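Long-range contacts in UDP-N-acetylglucosamine--peptide N-acetylglucosaminyltransferase stabilizing protein GtfB (Streptococcus gordonii, PDB 5E9T), which works with the glycosyltransferase GtfA to attach the first N-acetylglucosamine to the serine-rich repeat adhesin GspB, acting as the substrate-binding partner in their heterotetramer: residues B[1-5]-B[188-192]; B[42-48]-B[179-183]; B[148-152]-B[163-167]; B[176-180]-B[201-205]. All blocks are in the same frame, centred on the assembly; numbering follows the deposited sequence.

In the fold
Contacts 2 and 3 lie where a Rossmann-like parallel sheet meets the antiparallel sheet inserted between helix 44-47 and helix 176-186; contacts 1 and 4 lie on the Rossmann-like side, with R176 of contact 4 bridging to E154. Helix 176-186 is the common element: contacts 2 and 4, with centres about 10 Å apart, share F179 and I180. Contact 1 lies about 13 Å, centre to centre, from each of them and is joined to both through L4, whose CD1 is 4.1 Å from I180 CG2. Contact 3 meets the helix where I152 CD1 is 3.6 Å from F179 CZ. Of the four, contact 3 alone reaches the glycosyltransferase partner chain, through G148, Q149 and E150.

Contact 1: residues B[1-5]-B[188-192]; sequences MIQLF and DLDLD
M1 and I2 meet L189, D190 and L191 at the N-terminal end of strand 2-5, an inner strand of the Rossmann-like parallel sheet, beside the loop leading into its parallel neighbour, strand 194-196. The loop comes from helix 176-186, which closes in a Schellman motif as D188 takes positive phi; the chain then drops to the level of the sheet. The pairing of the two strands starts at I2, just beyond the M1-D190 bond, with backbone bonds from I2 to H193 and L195.

The apolar half is built on I2. Its chi1 of 61° puts CG1 between the backbone N and the carbonyl carbon, and the two branches spread to different leucines. CG2 meets CB of L189 at 3.9 Å, the two side chains crossing nearly at right angles. CD1, at the end of the longer branch, touches CD2 of L191 at 3.8 Å. L191 starts away from the strand, but its end swings back to make this contact. L184 of helix 176-186 packs on I2, L189 and L191 alike, tying the helix to both segments.

The polar half surrounds the chain's first nitrogen, at the more open end of the contact. The salt bridge from M1 N to OD2 of D190 is long and weak at 3.9 Å, and the position of the D190 carboxylate is uncertain. R242 NH2 donates to the carbonyl O of L191. The shorter link is the hydrogen bond from M1 N to D190 O, 2.8 Å long, with the donor standing 45° above the carbonyl plane.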
loop_
_atom_site.group_PDB
_atom_site.type_symbol
_atom_site.label_atom_id
_atom_site.label_comp_id
_atom_site.label_asym_id
_atom_site.label_seq_id
_atom_site.Cartn_x
_atom_site.Cartn_y
_atom_site.Cartn_z
HETATM N N MSE B 1 34.978 -40.125 -18.216
HETATM C CA MSE B 1 35.519 -38.928 -17.604
HETATM C C MSE B 1 34.480 -37.810 -17.528
HETATM O O MSE B 1 33.687 -37.648 -18.452
HETATM C CB MSE B 1 36.732 -38.480 -18.390
HETATM C CG MSE B 1 37.759 -37.792 -17.566
HETATM SE SE MSE B 1 38.846 -36.815 -18.822
HETATM C CE MSE B 1 40.015 -35.924 -17.664
ATOM N N ILE B 2 34.463 -37.070 -16.418
ATOM C CA ILE B 2 33.569 -35.930 -16.245
ATOM C C ILE B 2 34.299 -34.837 -15.481
ATOM O O ILE B 2 35.161 -35.107 -14.639
ATOM C CB ILE B 2 32.259 -36.285 -15.496
ATOM C CG1 ILE B 2 32.560 -36.796 -14.084
ATOM C CG2 ILE B 2 31.413 -37.279 -16.281
ATOM C CD1 ILE B 2 31.422 -36.566 -13.107
ATOM N N GLN B 3 33.946 -33.591 -15.782
ATOM C CA GLN B 3 34.279 -32.459 -14.930
ATOM C C GLN B 3 33.014 -31.989 -14.239
ATOM O O GLN B 3 32.004 -31.716 -14.894
ATOM C CB GLN B 3 34.891 -31.298 -15.709
ATOM C CG GLN B 3 36.018 -31.658 -16.619
ATOM C CD GLN B 3 36.037 -30.762 -17.825
ATOM O OE1 GLN B 3 34.989 -30.445 -18.384
ATOM N NE2 GLN B 3 37.223 -30.343 -18.238
ATOM N N LEU B 4 33.074 -31.897 -12.921
ATOM C CA LEU B 4 31.916 -31.541 -12.119
ATOM C C LEU B 4 32.254 -30.286 -11.333
ATOM O O LEU B 4 33.034 -30.338 -10.379
ATOM C CB LEU B 4 31.564 -32.693 -11.197
ATOM C CG LEU B 4 30.323 -32.579 -10.350
ATOM C CD1 LEU B 4 29.093 -32.914 -11.159
ATOM C CD2 LEU B 4 30.544 -33.580 -9.327
ATOM N N PHE B 5 31.646 -29.166 -11.700
ATOM C CA PHE B 5 31.957 -27.892 -11.076
ATOM C C PHE B 5 30.765 -27.419 -10.259
ATOM O O PHE B 5 29.626 -27.449 -10.737
ATOM C CB PHE B 5 32.351 -26.846 -12.119
ATOM C CG PHE B 5 33.488 -27.277 -13.011
ATOM C CD1 PHE B 5 34.768 -27.435 -12.503
ATOM C CD2 PHE B 5 33.277 -27.505 -14.360
ATOM C CE1 PHE B 5 35.810 -27.828 -13.323
ATOM C CE2 PHE B 5 34.318 -27.892 -15.183
ATOM C CZ PHE B 5 35.585 -28.054 -14.663
ATOM N N ASP B 188 24.300 -42.000 -17.715
ATOM C CA ASP B 188 25.235 -43.087 -18.002
ATOM C C ASP B 188 26.638 -42.541 -18.263
ATOM O O ASP B 188 27.363 -43.018 -19.137
ATOM C CB ASP B 188 24.739 -43.941 -19.173
ATOM C CG ASP B 188 25.501 -45.241 -19.315
ATOM O OD1 ASP B 188 26.278 -45.582 -18.397
ATOM O OD2 ASP B 188 25.317 -45.924 -20.342
ATOM N N LEU B 189 27.020 -41.520 -17.503
ATOM C CA LEU B 189 28.314 -40.885 -17.688
ATOM C C LEU B 189 29.421 -41.753 -17.109
ATOM O O LEU B 189 29.278 -42.345 -16.033
ATOM C CB LEU B 189 28.330 -39.507 -17.034
ATOM C CG LEU B 189 27.174 -38.610 -17.443
ATOM C CD1 LEU B 189 27.312 -37.242 -16.790
ATOM C CD2 LEU B 189 27.087 -38.513 -18.970
ATOM N N ASP B 190 30.536 -41.809 -17.829
ATOM C CA ASP B 190 31.649 -42.661 -17.447
ATOM C C ASP B 190 32.442 -42.000 -16.325
ATOM O O ASP B 190 32.953 -40.886 -16.483
ATOM C CB ASP B 190 32.536 -42.932 -18.655
ATOM C CG ASP B 190 33.685 -43.829 -18.315
ATOM O OD1 ASP B 190 33.639 -44.430 -17.229
ATOM O OD2 ASP B 190 34.629 -43.941 -19.114
ATOM N N LEU B 191 32.537 -42.696 -15.195
ATOM C CA LEU B 191 33.042 -42.173 -13.934
ATOM C C LEU B 191 34.520 -42.499 -13.665
ATOM O O LEU B 191 34.912 -42.527 -12.495
ATOM C CB LEU B 191 32.141 -42.624 -12.780
ATOM C CG LEU B 191 30.857 -41.768 -12.749
ATOM C CD1 LEU B 191 29.754 -42.361 -11.875
ATOM C CD2 LEU B 191 31.155 -40.327 -12.330
ATOM N N ASP B 192 35.321 -42.836 -14.699
ATOM C CA ASP B 192 36.758 -43.087 -14.503
ATOM C C ASP B 192 37.343 -42.097 -13.538
ATOM O O ASP B 192 38.062 -42.456 -12.596
ATOM C CB ASP B 192 37.597 -42.885 -15.779
ATOM C CG ASP B 192 37.016 -43.503 -17.007
ATOM O OD1 ASP B 192 37.532 -43.211 -18.086
ATOM O OD2 ASP B 192 36.093 -44.292 -16.910
#

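Contact 2: residues B[42-48]-B[179-183]; sequences ISPYTYF and FIRFF
P44 and F183 form the centre of this wholly apolar contact, in which the short, weakly bonded helix about 44-47 packs on helix 176-186. The pyrrolidine gives a CH-pi contact: P44 CB stands over one face of the F183 ring, 3.6 Å from its centroid. The same carbon also reaches F179 CE2 at 3.7 Å, which places the proline against two rings one helical turn apart.

Ring-to-ring contacts extend from there. F183 turns its edge to the face of Y47 in a T-shaped pair, planes at 75° and centroids 5.1 Å apart. F48 approaches the F183 rim at CD1, with CZ as the touching atom at 3.8 Å, and completes an aromatic cluster with Y47. F179 repeats the edge-to-face arrangement toward Y45, at 57° between planes. Both phenylalanines have CG anti to the backbone N (chi1 179° in F179), which sends the two rings out from the helix side by side toward the 42-48 segment.

An aliphatic-to-aromatic touch adds I42 CD1 at F183 CZ, 3.8 Å away. Polar groups are served from outside: Y45 OH bonds to E154, and S43 OG to the carbonyls of V30 and E32. I29 of strand 28-30 packs on P44 and F183, while I152 and I161 of the antiparallel sheet pack on Y45 and F179; the Y47-F48-F183 aromatic cluster thus lies where the Rossmann-like domain meets that sheet.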
loop_
_atom_site.group_PDB
_atom_site.type_symbol
_atom_site.label_atom_id
_atom_site.label_comp_id
_atom_site.label_asym_id
_atom_site.label_seq_id
_atom_site.Cartn_x
_atom_site.Cartn_y
_atom_site.Cartn_z
ATOM N N ILE B 42 26.243 -28.635 -18.932
ATOM C CA ILE B 42 24.863 -28.946 -18.577
ATOM C C ILE B 42 24.744 -28.869 -17.061
ATOM O O ILE B 42 25.743 -28.840 -16.338
ATOM C CB ILE B 42 24.413 -30.340 -19.071
ATOM C CG1 ILE B 42 25.436 -31.403 -18.675
ATOM C CG2 ILE B 42 24.156 -30.343 -20.574
ATOM C CD1 ILE B 42 24.897 -32.804 -18.764
ATOM N N SER B 43 23.504 -28.832 -16.572
ATOM C CA SER B 43 23.238 -28.861 -15.144
ATOM C C SER B 43 22.006 -29.717 -14.890
ATOM O O SER B 43 21.031 -29.633 -15.649
ATOM C CB SER B 43 23.006 -27.450 -14.589
ATOM O OG SER B 43 22.849 -27.477 -13.181
ATOM N N PRO B 44 21.999 -30.512 -13.815
ATOM C CA PRO B 44 20.829 -31.365 -13.554
ATOM C C PRO B 44 19.552 -30.576 -13.337
ATOM O O PRO B 44 18.458 -31.095 -13.590
ATOM C CB PRO B 44 21.238 -32.141 -12.294
ATOM C CG PRO B 44 22.270 -31.283 -11.640
ATOM C CD PRO B 44 23.022 -30.637 -12.763
ATOM N N TYR B 45 19.661 -29.326 -12.881
ATOM C CA TYR B 45 18.470 -28.515 -12.662
ATOM C C TYR B 45 17.871 -28.040 -13.980
ATOM O O TYR B 45 16.645 -28.052 -14.151
ATOM C CB TYR B 45 18.813 -27.334 -11.758
ATOM C CG TYR B 45 19.135 -27.752 -10.346
ATOM C CD1 TYR B 45 18.120 -28.066 -9.454
ATOM C CD2 TYR B 45 20.449 -27.848 -9.906
ATOM C CE1 TYR B 45 18.400 -28.456 -8.164
ATOM C CE2 TYR B 45 20.740 -28.237 -8.611
ATOM C CZ TYR B 45 19.708 -28.541 -7.745
ATOM O OH TYR B 45 19.973 -28.930 -6.454
ATOM N N THR B 46 18.716 -27.628 -14.925
ATOM C CA THR B 46 18.258 -27.096 -16.202
ATOM C C THR B 46 18.114 -28.158 -17.284
ATOM O O THR B 46 17.539 -27.867 -18.339
ATOM C CB THR B 46 19.229 -26.019 -16.696
ATOM O OG1 THR B 46 20.533 -26.590 -16.837
ATOM C CG2 THR B 46 19.303 -24.872 -15.707
ATOM N N TYR B 47 18.590 -29.379 -17.036
ATOM C CA TYR B 47 18.752 -30.360 -18.107
ATOM C C TYR B 47 17.411 -30.905 -18.587
ATOM O O TYR B 47 17.229 -31.151 -19.786
ATOM C CB TYR B 47 19.658 -31.493 -17.620
ATOM C CG TYR B 47 19.955 -32.582 -18.626
ATOM C CD1 TYR B 47 20.914 -32.401 -19.614
ATOM C CD2 TYR B 47 19.303 -33.806 -18.562
ATOM C CE1 TYR B 47 21.198 -33.398 -20.523
ATOM C CE2 TYR B 47 19.582 -34.809 -19.463
ATOM C CZ TYR B 47 20.529 -34.601 -20.443
ATOM O OH TYR B 47 20.806 -35.603 -21.345
ATOM N N PHE B 48 16.462 -31.101 -17.677
ATOM C CA PHE B 48 15.210 -31.776 -17.995
ATOM C C PHE B 48 14.076 -30.825 -18.353
ATOM O O PHE B 48 12.949 -31.285 -18.566
ATOM C CB PHE B 48 14.774 -32.651 -16.819
ATOM C CG PHE B 48 15.764 -33.717 -16.454
ATOM C CD1 PHE B 48 15.986 -34.793 -17.298
ATOM C CD2 PHE B 48 16.465 -33.651 -15.261
ATOM C CE1 PHE B 48 16.894 -35.778 -16.963
ATOM C CE2 PHE B 48 17.373 -34.633 -14.918
ATOM C CZ PHE B 48 17.589 -35.698 -15.771
ATOM N N PHE B 179 20.812 -36.129 -5.471
ATOM C CA PHE B 179 20.228 -35.710 -6.741
ATOM C C PHE B 179 21.261 -35.750 -7.860
ATOM O O PHE B 179 20.998 -36.294 -8.939
ATOM C CB PHE B 179 19.626 -34.311 -6.620
ATOM C CG PHE B 179 19.032 -33.805 -7.902
ATOM C CD1 PHE B 179 18.161 -34.597 -8.632
ATOM C CD2 PHE B 179 19.348 -32.545 -8.384
ATOM C CE1 PHE B 179 17.615 -34.143 -9.816
ATOM C CE2 PHE B 179 18.804 -32.084 -9.568
ATOM C CZ PHE B 179 17.937 -32.886 -10.285
ATOM N N ILE B 180 22.442 -35.173 -7.620
ATOM C CA ILE B 180 23.513 -35.192 -8.615
ATOM C C ILE B 180 23.837 -36.624 -9.012
ATOM O O ILE B 180 24.039 -36.941 -10.189
ATOM C CB ILE B 180 24.756 -34.473 -8.060
ATOM C CG1 ILE B 180 24.420 -33.036 -7.663
ATOM C CG2 ILE B 180 25.884 -34.487 -9.077
ATOM C CD1 ILE B 180 25.461 -32.407 -6.759
ATOM N N ARG B 181 23.875 -37.508 -8.027
ATOM C CA ARG B 181 24.173 -38.915 -8.238
ATOM C C ARG B 181 23.174 -39.584 -9.164
ATOM O O ARG B 181 23.561 -40.356 -10.053
ATOM C CB ARG B 181 24.179 -39.576 -6.878
ATOM C CG ARG B 181 25.422 -39.225 -6.117
ATOM C CD ARG B 181 26.505 -40.134 -6.558
ATOM N NE ARG B 181 26.468 -41.327 -5.743
ATOM C CZ ARG B 181 26.389 -42.566 -6.204
ATOM N NH1 ARG B 181 26.353 -43.555 -5.331
ATOM N NH2 ARG B 181 26.325 -42.842 -7.504
ATOM N N PHE B 182 21.891 -39.329 -8.940
ATOM C CA PHE B 182 20.878 -39.777 -9.876
ATOM C C PHE B 182 21.184 -39.268 -11.276
ATOM O O PHE B 182 21.053 -40.006 -12.259
ATOM C CB PHE B 182 19.518 -39.297 -9.397
ATOM C CG PHE B 182 18.437 -39.486 -10.393
ATOM C CD1 PHE B 182 18.134 -38.487 -11.301
ATOM C CD2 PHE B 182 17.711 -40.659 -10.417
ATOM C CE1 PHE B 182 17.137 -38.661 -12.221
ATOM C CE2 PHE B 182 16.707 -40.839 -11.329
ATOM C CZ PHE B 182 16.418 -39.837 -12.235
ATOM N N PHE B 183 21.610 -38.008 -11.378
ATOM C CA PHE B 183 21.880 -37.402 -12.676
ATOM C C PHE B 183 23.047 -38.087 -13.379
ATOM O O PHE B 183 22.986 -38.342 -14.588
ATOM C CB PHE B 183 22.151 -35.909 -12.490
ATOM C CG PHE B 183 22.224 -35.140 -13.768
ATOM C CD1 PHE B 183 21.148 -35.115 -14.637
ATOM C CD2 PHE B 183 23.362 -34.421 -14.093
ATOM C CE1 PHE B 183 21.210 -34.399 -15.814
ATOM C CE2 PHE B 183 23.431 -33.703 -15.268
ATOM C CZ PHE B 183 22.352 -33.692 -16.131
#

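Contact 3: residues B[148-152]-B[163-167]; sequences GQERI and LTLDQ
I152 and L163 face each other as an antiparallel, non-hydrogen-bonded pair with CA atoms 4.8 Å apart, at the end of neighbouring strands in the long inserted antiparallel sheet. A classic beta bulge lies next to it: R151 and I152 both sit opposite Y143, and the chain turns a corner at 151. Beyond the pair, T164 N donates to R151 O at 3.0 Å, with an N-H...O angle of 151°. The next carbonyl along, T164 O, receives R151 CA in a CA-H...O contact of 3.3 Å.

On the face carrying I152 and L163, the leucine bends its CD1 in against the isoleucine's CG1, 3.7 Å away. F179 of helix 176-186 packs on both, joining the sheet to the Rossmann-like domain.

E150 turns to another partner. Its carboxylate makes salt bridges to R146 and R165 of the chain of Glycosyltransferase Gtf1, which makes this corner part of the heterotetramer interface; G148 adds backbone bonds to that chain.

R151 runs along the 163-167 segment, its chain bent at both chi2 and chi3 so that the guanidinium folds back over the loop. One face lies on the L165-D166 backbone, with D166 N over its centre and D166 CB 3.9 Å from R151 NH2. The D166 carboxylate is nearly parallel to it, planes 7° apart, but D166 OD1, 4.4 Å from R151 NH2, lies well out of the guanidinium plane, leaving a charge attraction at most. What reaches the edge of the guanidinium is T164 O, which receives a weak hydrogen bond from R151 NE, 3.3 Å long with an N-H...O angle of only 130°.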
loop_
_atom_site.group_PDB
_atom_site.type_symbol
_atom_site.label_atom_id
_atom_site.label_comp_id
_atom_site.label_asym_id
_atom_site.label_seq_id
_atom_site.Cartn_x
_atom_site.Cartn_y
_atom_site.Cartn_z
ATOM N N GLY B 148 5.445 -25.172 -18.254
ATOM C CA GLY B 148 5.016 -24.658 -16.968
ATOM C C GLY B 148 4.655 -25.702 -15.936
ATOM O O GLY B 148 3.791 -25.452 -15.089
ATOM N N GLN B 149 5.303 -26.859 -15.966
ATOM C CA GLN B 149 5.004 -27.956 -15.059
ATOM C C GLN B 149 6.152 -28.126 -14.076
ATOM O O GLN B 149 7.301 -27.799 -14.385
ATOM C CB GLN B 149 4.783 -29.255 -15.832
ATOM C CG GLN B 149 4.079 -29.047 -17.156
ATOM C CD GLN B 149 3.122 -30.167 -17.488
ATOM O OE1 GLN B 149 2.926 -31.090 -16.697
ATOM N NE2 GLN B 149 2.514 -30.093 -18.666
ATOM N N GLU B 150 5.850 -28.646 -12.888
ATOM C CA GLU B 150 6.907 -28.766 -11.893
ATOM C C GLU B 150 7.785 -29.950 -12.275
ATOM O O GLU B 150 7.329 -31.099 -12.274
ATOM C CB GLU B 150 6.318 -28.966 -10.499
ATOM C CG GLU B 150 4.989 -28.284 -10.225
ATOM C CD GLU B 150 4.558 -28.429 -8.768
ATOM O OE1 GLU B 150 5.116 -27.722 -7.900
ATOM O OE2 GLU B 150 3.670 -29.261 -8.484
ATOM N N ARG B 151 9.029 -29.672 -12.656
ATOM C CA ARG B 151 10.037 -30.713 -12.801
ATOM C C ARG B 151 10.837 -30.947 -11.523
ATOM O O ARG B 151 11.101 -32.099 -11.164
ATOM C CB ARG B 151 10.954 -30.387 -13.982
ATOM C CG ARG B 151 10.227 -30.443 -15.331
ATOM C CD ARG B 151 9.924 -31.882 -15.741
ATOM N NE ARG B 151 8.496 -32.212 -15.772
ATOM C CZ ARG B 151 7.737 -32.164 -16.864
ATOM N NH1 ARG B 151 8.261 -31.786 -18.022
ATOM N NH2 ARG B 151 6.453 -32.493 -16.801
ATOM N N ILE B 152 11.242 -29.884 -10.828
ATOM C CA ILE B 152 12.068 -30.006 -9.629
ATOM C C ILE B 152 11.578 -29.017 -8.582
ATOM O O ILE B 152 11.502 -27.813 -8.847
ATOM C CB ILE B 152 13.561 -29.750 -9.911
ATOM C CG1 ILE B 152 14.117 -30.747 -10.927
ATOM C CG2 ILE B 152 14.359 -29.792 -8.611
ATOM C CD1 ILE B 152 15.516 -30.408 -11.396
ATOM N N LEU B 163 11.772 -34.648 -7.317
ATOM C CA LEU B 163 12.006 -34.728 -8.752
ATOM C C LEU B 163 10.823 -35.432 -9.393
ATOM O O LEU B 163 10.583 -36.613 -9.123
ATOM C CB LEU B 163 13.303 -35.480 -9.051
ATOM C CG LEU B 163 13.617 -35.729 -10.526
ATOM C CD1 LEU B 163 13.665 -34.414 -11.278
ATOM C CD2 LEU B 163 14.930 -36.475 -10.682
ATOM N N THR B 164 10.078 -34.715 -10.227
ATOM C CA THR B 164 9.052 -35.343 -11.050
ATOM C C THR B 164 9.293 -34.950 -12.500
ATOM O O THR B 164 9.031 -33.809 -12.896
ATOM C CB THR B 164 7.646 -34.950 -10.591
ATOM O OG1 THR B 164 6.674 -35.676 -11.354
ATOM C CG2 THR B 164 7.409 -33.447 -10.729
ATOM N N LEU B 165 9.751 -35.911 -13.294
ATOM C CA LEU B 165 9.966 -35.702 -14.714
ATOM C C LEU B 165 8.720 -36.158 -15.463
ATOM O O LEU B 165 7.781 -36.701 -14.877
ATOM C CB LEU B 165 11.225 -36.439 -15.170
ATOM C CG LEU B 165 12.484 -36.035 -14.397
ATOM C CD1 LEU B 165 13.663 -36.940 -14.723
ATOM C CD2 LEU B 165 12.818 -34.593 -14.702
ATOM N N ASP B 166 8.705 -35.955 -16.775
ATOM C CA ASP B 166 7.485 -36.198 -17.531
ATOM C C ASP B 166 7.227 -37.692 -17.682
ATOM O O ASP B 166 8.142 -38.466 -17.979
ATOM C CB ASP B 166 7.562 -35.536 -18.903
ATOM C CG ASP B 166 6.305 -35.757 -19.719
ATOM O OD1 ASP B 166 5.248 -36.051 -19.119
ATOM O OD2 ASP B 166 6.372 -35.639 -20.960
ATOM N N GLN B 167 5.976 -38.092 -17.452
ATOM C CA GLN B 167 5.507 -39.464 -17.642
ATOM C C GLN B 167 6.322 -40.468 -16.837
ATOM O O GLN B 167 6.362 -41.656 -17.173
ATOM C CB GLN B 167 5.495 -39.847 -19.124
ATOM C CG GLN B 167 4.150 -39.638 -19.794
ATOM C CD GLN B 167 4.194 -39.912 -21.285
ATOM O OE1 GLN B 167 4.728 -40.932 -21.725
ATOM N NE2 GLN B 167 3.632 -39.000 -22.071
#

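Contact 4: residues B[176-180]-B[201-205]; sequences RVDFI and YSFLV
I180 and V205 make the apolar centre where two helices of the Rossmann-like domain cross, helix 176-186 over the start of helix 201-207. The segment axes approach to 9.4 Å at a crossing angle of -66°. I180 CG2 meets V205 CG1 at 3.8 Å, and its CD1 swings on to the CB of Y201, the side chains crossing at about a right angle in both pairs. L4 of strand 2-5 packs on both I180 and V205, seating the two helices on the parallel sheet.

One turn back, V177 lays CG2 against L204 CB at 3.7 Å, again nearly at a right angle. The longer approach of its CG1 to V205 links this outer pair to the centre.

At the polar edge, R176 reaches across the ring of Y201. With CG anti to the backbone N, the chain leaves toward the other helix and places CG over the ring in a CH-pi contact, 4.3 Å from the centroid. Further along, NE lies above the same face, displaced toward the rim, with the guanidinium standing steeply at 73° to the ring. NH1 forms a salt bridge with E154 of the antiparallel sheet, which gives the group a second hold. NH2 donates to Y201 OH, close to the guanidinium plane, in a hydrogen bond of 2.8 Å with an N-H...O angle of 157°.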
loop_
_atom_site.group_PDB
_atom_site.type_symbol
_atom_site.label_atom_id
_atom_site.label_comp_id
_atom_site.label_asym_id
_atom_site.label_seq_id
_atom_site.Cartn_x
_atom_site.Cartn_y
_atom_site.Cartn_z
ATOM N N ARG B 176 21.146 -32.874 -1.944
ATOM C CA ARG B 176 21.681 -32.432 -3.229
ATOM C C ARG B 176 22.659 -33.446 -3.805
ATOM O O ARG B 176 22.702 -33.654 -5.025
ATOM C CB ARG B 176 22.363 -31.073 -3.056
ATOM C CG ARG B 176 22.936 -30.482 -4.327
ATOM C CD ARG B 176 22.455 -29.055 -4.513
ATOM N NE ARG B 176 22.925 -28.162 -3.458
ATOM C CZ ARG B 176 22.262 -27.086 -3.045
ATOM N NH1 ARG B 176 21.094 -26.781 -3.590
ATOM N NH2 ARG B 176 22.759 -26.322 -2.081
ATOM N N VAL B 177 23.462 -34.078 -2.944
ATOM C CA VAL B 177 24.382 -35.116 -3.404
ATOM C C VAL B 177 23.607 -36.251 -4.056
ATOM O O VAL B 177 23.938 -36.699 -5.159
ATOM C CB VAL B 177 25.250 -35.624 -2.237
ATOM C CG1 VAL B 177 25.923 -36.931 -2.611
ATOM C CG2 VAL B 177 26.289 -34.582 -1.859
ATOM N N ASP B 178 22.544 -36.713 -3.395
ATOM C CA ASP B 178 21.751 -37.805 -3.947
ATOM C C ASP B 178 21.090 -37.417 -5.264
ATOM O O ASP B 178 20.837 -38.285 -6.108
ATOM C CB ASP B 178 20.704 -38.256 -2.930
ATOM C CG ASP B 178 21.312 -39.028 -1.776
ATOM O OD1 ASP B 178 21.441 -40.265 -1.896
ATOM O OD2 ASP B 178 21.667 -38.399 -0.756
ATOM N N PHE B 179 20.812 -36.129 -5.471
ATOM C CA PHE B 179 20.228 -35.710 -6.741
ATOM C C PHE B 179 21.261 -35.750 -7.860
ATOM O O PHE B 179 20.998 -36.294 -8.939
ATOM C CB PHE B 179 19.626 -34.311 -6.620
ATOM C CG PHE B 179 19.032 -33.805 -7.902
ATOM C CD1 PHE B 179 18.161 -34.597 -8.632
ATOM C CD2 PHE B 179 19.348 -32.545 -8.384
ATOM C CE1 PHE B 179 17.615 -34.143 -9.816
ATOM C CE2 PHE B 179 18.804 -32.084 -9.568
ATOM C CZ PHE B 179 17.937 -32.886 -10.285
ATOM N N ILE B 180 22.442 -35.173 -7.620
ATOM C CA ILE B 180 23.513 -35.192 -8.615
ATOM C C ILE B 180 23.837 -36.624 -9.012
ATOM O O ILE B 180 24.039 -36.941 -10.189
ATOM C CB ILE B 180 24.756 -34.473 -8.060
ATOM C CG1 ILE B 180 24.420 -33.036 -7.663
ATOM C CG2 ILE B 180 25.884 -34.487 -9.077
ATOM C CD1 ILE B 180 25.461 -32.407 -6.759
ATOM N N TYR B 201 29.401 -29.725 -2.739
ATOM C CA TYR B 201 28.773 -30.954 -3.229
ATOM C C TYR B 201 29.606 -31.660 -4.297
ATOM O O TYR B 201 29.648 -32.896 -4.340
ATOM C CB TYR B 201 27.384 -30.613 -3.764
ATOM C CG TYR B 201 26.675 -29.637 -2.857
ATOM C CD1 TYR B 201 26.253 -30.024 -1.593
ATOM C CD2 TYR B 201 26.464 -28.321 -3.244
ATOM C CE1 TYR B 201 25.623 -29.138 -0.750
ATOM C CE2 TYR B 201 25.834 -27.425 -2.406
ATOM C CZ TYR B 201 25.416 -27.840 -1.160
ATOM O OH TYR B 201 24.786 -26.953 -0.319
ATOM N N SER B 202 30.265 -30.894 -5.173
ATOM C CA SER B 202 31.113 -31.487 -6.209
ATOM C C SER B 202 32.182 -32.381 -5.613
ATOM O O SER B 202 32.736 -33.249 -6.304
ATOM C CB SER B 202 31.806 -30.402 -7.028
ATOM O OG SER B 202 32.935 -29.933 -6.310
ATOM N N PHE B 203 32.587 -32.095 -4.380
ATOM C CA PHE B 203 33.462 -33.036 -3.718
ATOM C C PHE B 203 32.648 -34.166 -3.099
ATOM O O PHE B 203 32.908 -35.350 -3.347
ATOM C CB PHE B 203 34.316 -32.310 -2.690
ATOM C CG PHE B 203 34.966 -33.223 -1.730
ATOM C CD1 PHE B 203 35.409 -34.495 -2.106
ATOM C CD2 PHE B 203 35.097 -32.838 -0.436
ATOM C CE1 PHE B 203 35.968 -35.330 -1.182
ATOM C CE2 PHE B 203 35.643 -33.654 0.452
ATOM C CZ PHE B 203 36.093 -34.893 0.101
ATOM N N LEU B 204 31.616 -33.817 -2.333
ATOM C CA LEU B 204 30.851 -34.838 -1.628
ATOM C C LEU B 204 30.230 -35.872 -2.569
ATOM O O LEU B 204 29.891 -36.973 -2.124
ATOM C CB LEU B 204 29.766 -34.189 -0.769
ATOM C CG LEU B 204 30.238 -33.084 0.178
ATOM C CD1 LEU B 204 29.110 -32.111 0.433
ATOM C CD2 LEU B 204 30.754 -33.645 1.495
ATOM N N VAL B 205 30.089 -35.572 -3.859
ATOM C CA VAL B 205 29.745 -36.641 -4.793
ATOM C C VAL B 205 30.892 -37.647 -4.880
ATOM O O VAL B 205 30.674 -38.861 -5.011
ATOM C CB VAL B 205 29.407 -36.054 -6.171
ATOM C CG1 VAL B 205 28.061 -35.276 -6.117
ATOM C CG2 VAL B 205 30.568 -35.232 -6.628
#